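Local structure of proteasome activator protein PA26 (Trypanosoma brucei, 1YAR) at residues D20-T25 / I94-A99. The protein probably binds the ends of the 20S proteasome as a ring of mostly helical subunits and opens its gate to substrates. Sequence-based numbering, arbitrary orientation.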
loop_
_atom_site.group_PDB
_atom_site.type_symbol
_atom_site.label_atom_id
_atom_site.label_comp_id
_atom_site.label_asym_id
_atom_site.label_seq_id
_atom_site.Cartn_x
_atom_site.Cartn_y
_atom_site.Cartn_z
ATOM N N ASP O 20 24.033 -87.857 -42.555
ATOM C CA ASP O 20 24.877 -88.832 -41.852
ATOM C C ASP O 20 25.804 -89.607 -42.784
ATOM O O ASP O 20 26.866 -90.046 -42.356
ATOM C CB ASP O 20 24.020 -89.842 -41.060
ATOM C CG ASP O 20 23.366 -89.229 -39.824
ATOM O OD1 ASP O 20 23.685 -88.074 -39.465
ATOM O OD2 ASP O 20 22.508 -89.834 -39.142
ATOM N N SER O 21 25.388 -89.761 -44.041
ATOM C CA SER O 21 26.130 -90.528 -45.052
ATOM C C SER O 21 27.219 -89.725 -45.769
ATOM O O SER O 21 28.170 -90.306 -46.307
ATOM C CB SER O 21 25.173 -91.136 -46.081
ATOM O OG SER O 21 24.476 -90.131 -46.803
ATOM N N TYR O 22 27.056 -88.399 -45.785
ATOM C CA TYR O 22 28.026 -87.469 -46.362
ATOM C C TYR O 22 28.236 -86.331 -45.380
ATOM O O TYR O 22 27.474 -85.371 -45.355
ATOM C CB TYR O 22 27.507 -86.964 -47.715
ATOM C CG TYR O 22 27.619 -88.029 -48.787
ATOM C CD1 TYR O 22 26.603 -88.973 -48.998
ATOM C CD2 TYR O 22 28.763 -88.108 -49.567
ATOM C CE1 TYR O 22 26.747 -89.965 -49.981
ATOM C CE2 TYR O 22 28.906 -89.078 -50.535
ATOM C CZ TYR O 22 27.911 -89.991 -50.736
ATOM O OH TYR O 22 28.125 -90.925 -51.718
ATOM N N THR O 23 29.247 -86.478 -44.533
ATOM C CA THR O 23 29.473 -85.544 -43.440
ATOM C C THR O 23 30.674 -84.658 -43.758
ATOM O O THR O 23 31.368 -84.874 -44.763
ATOM C CB THR O 23 29.757 -86.295 -42.102
ATOM O OG1 THR O 23 31.056 -86.864 -42.171
ATOM C CG2 THR O 23 28.839 -87.513 -41.885
ATOM N N GLU O 24 30.931 -83.688 -42.884
ATOM C CA GLU O 24 32.106 -82.826 -43.009
ATOM C C GLU O 24 33.392 -83.648 -43.080
ATOM O O GLU O 24 34.350 -83.254 -43.739
ATOM C CB GLU O 24 32.180 -81.829 -41.859
ATOM C CG GLU O 24 33.037 -80.592 -42.143
ATOM C CD GLU O 24 34.533 -80.803 -41.951
ATOM O OE1 GLU O 24 34.962 -81.389 -40.917
ATOM O OE2 GLU O 24 35.308 -80.339 -42.828
ATOM N N THR O 25 33.407 -84.790 -42.388
ATOM C CA THR O 25 34.574 -85.668 -42.412
ATOM C C THR O 25 34.872 -86.179 -43.809
ATOM O O THR O 25 36.033 -86.246 -44.198
ATOM C CB THR O 25 34.416 -86.844 -41.416
ATOM O OG1 THR O 25 34.360 -86.311 -40.092
ATOM C CG2 THR O 25 35.699 -87.690 -41.395
ATOM N N ILE O 94 32.595 -83.607 -52.157
ATOM C CA ILE O 94 32.478 -82.285 -51.517
ATOM C C ILE O 94 31.168 -81.619 -51.913
ATOM O O ILE O 94 30.482 -81.046 -51.073
ATOM C CB ILE O 94 33.663 -81.361 -51.811
ATOM C CG1 ILE O 94 34.981 -82.025 -51.393
ATOM C CG2 ILE O 94 33.459 -80.031 -51.043
ATOM C CD1 ILE O 94 36.242 -81.258 -51.819
ATOM N N ARG O 95 30.855 -81.706 -53.201
ATOM C CA ARG O 95 29.648 -81.143 -53.762
ATOM C C ARG O 95 28.448 -81.633 -52.967
ATOM O O ARG O 95 27.619 -80.836 -52.529
ATOM C CB ARG O 95 29.548 -81.576 -55.225
ATOM C CG ARG O 95 28.679 -80.733 -56.104
ATOM C CD ARG O 95 29.255 -80.583 -57.523
ATOM N NE ARG O 95 28.225 -80.668 -58.555
ATOM C CZ ARG O 95 27.403 -79.677 -58.888
ATOM N NH1 ARG O 95 27.489 -78.504 -58.276
ATOM N NH2 ARG O 95 26.501 -79.856 -59.843
ATOM N N THR O 96 28.383 -82.953 -52.768
ATOM C CA THR O 96 27.271 -83.608 -52.076
ATOM C C THR O 96 27.145 -83.101 -50.643
ATOM O O THR O 96 26.059 -82.777 -50.209
ATOM C CB THR O 96 27.471 -85.143 -52.085
ATOM O OG1 THR O 96 27.336 -85.605 -53.425
ATOM C CG2 THR O 96 26.315 -85.853 -51.341
ATOM N N VAL O 97 28.264 -83.038 -49.932
ATOM C CA VAL O 97 28.283 -82.587 -48.527
ATOM C C VAL O 97 27.662 -81.188 -48.410
ATOM O O VAL O 97 26.831 -80.909 -47.516
ATOM C CB VAL O 97 29.715 -82.587 -47.976
ATOM C CG1 VAL O 97 29.812 -81.827 -46.648
ATOM C CG2 VAL O 97 30.242 -84.027 -47.823
ATOM N N ILE O 98 28.046 -80.311 -49.331
ATOM C CA ILE O 98 27.430 -78.970 -49.369
ATOM C C ILE O 98 25.962 -78.980 -49.827
ATOM O O ILE O 98 25.080 -78.457 -49.129
ATOM C CB ILE O 98 28.286 -78.011 -50.231
ATOM C CG1 ILE O 98 29.723 -77.970 -49.694
ATOM C CG2 ILE O 98 27.664 -76.619 -50.224
ATOM C CD1 ILE O 98 30.730 -77.357 -50.678
ATOM N N ALA O 99 25.691 -79.577 -50.986
ATOM C CA ALA O 99 24.369 -79.479 -51.599
ATOM C C ALA O 99 23.239 -80.027 -50.730
ATOM O O ALA O 99 22.124 -79.493 -50.745
ATOM C CB ALA O 99 24.346 -80.135 -52.980
#
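Helix 11-21 gives out at Ser21, and Tyr22 is the first residue to leave helical backbone angles, bringing the chain against the C-terminal end of helix 71-99. The CA atoms of Tyr22 and Val97 come within 5.3 Å. Tyr22 directs its CB toward that helix, with CG anti to its own carbonyl carbon and beside the backbone N (chi1 -74°). In this setting one face of the ring receives the methyl of Thr96 in a CH-pi contact: CG2 of Thr96 sits 3.8 Å from the centroid of the Tyr22 ring, 20° off the normal, displaced toward the rim that carries CG, with Thr96 CG2 to Tyr22 CG at 3.6 Å. The Thr96 methyl is anti to the backbone N, while OG1 hydrogen-bonds to Glu92 O one turn back and to Thr209 OG1 of a second subunit; Arg212 of that subunit packs on both Tyr22 and Thr96. The short break between two helices of a predominantly helical PA28-family subunit thus rests on a third helix beside a subunit interface. Arg101 NH1 ties the two together from beyond the contact, hydrogen-bonded to Tyr22 O and Val97 O alike. Thr23 directs its CB away from helix 71-99, as N-cap of helix 24-57; its OG1 accepts a weak, bent bond from Thr25 N (3.1 Å, 129°). Its carbonyl faces Val97 instead, Thr23 O lying 3.4 Å from Val97 CG2. Val97 CG2 also meets Tyr22 CB at 4.0 Å; apart from that CB, the valine methyls lie against backbone atoms of Tyr22, Thr23 and Glu24. Glu24 CB likewise points away, its N lying loosely against Val97 CG1 at 4.3 Å; OE2 is hydrogen-bonded with Tyr218 OH, and OE1 forms a salt bridge with Arg11 of a third subunit.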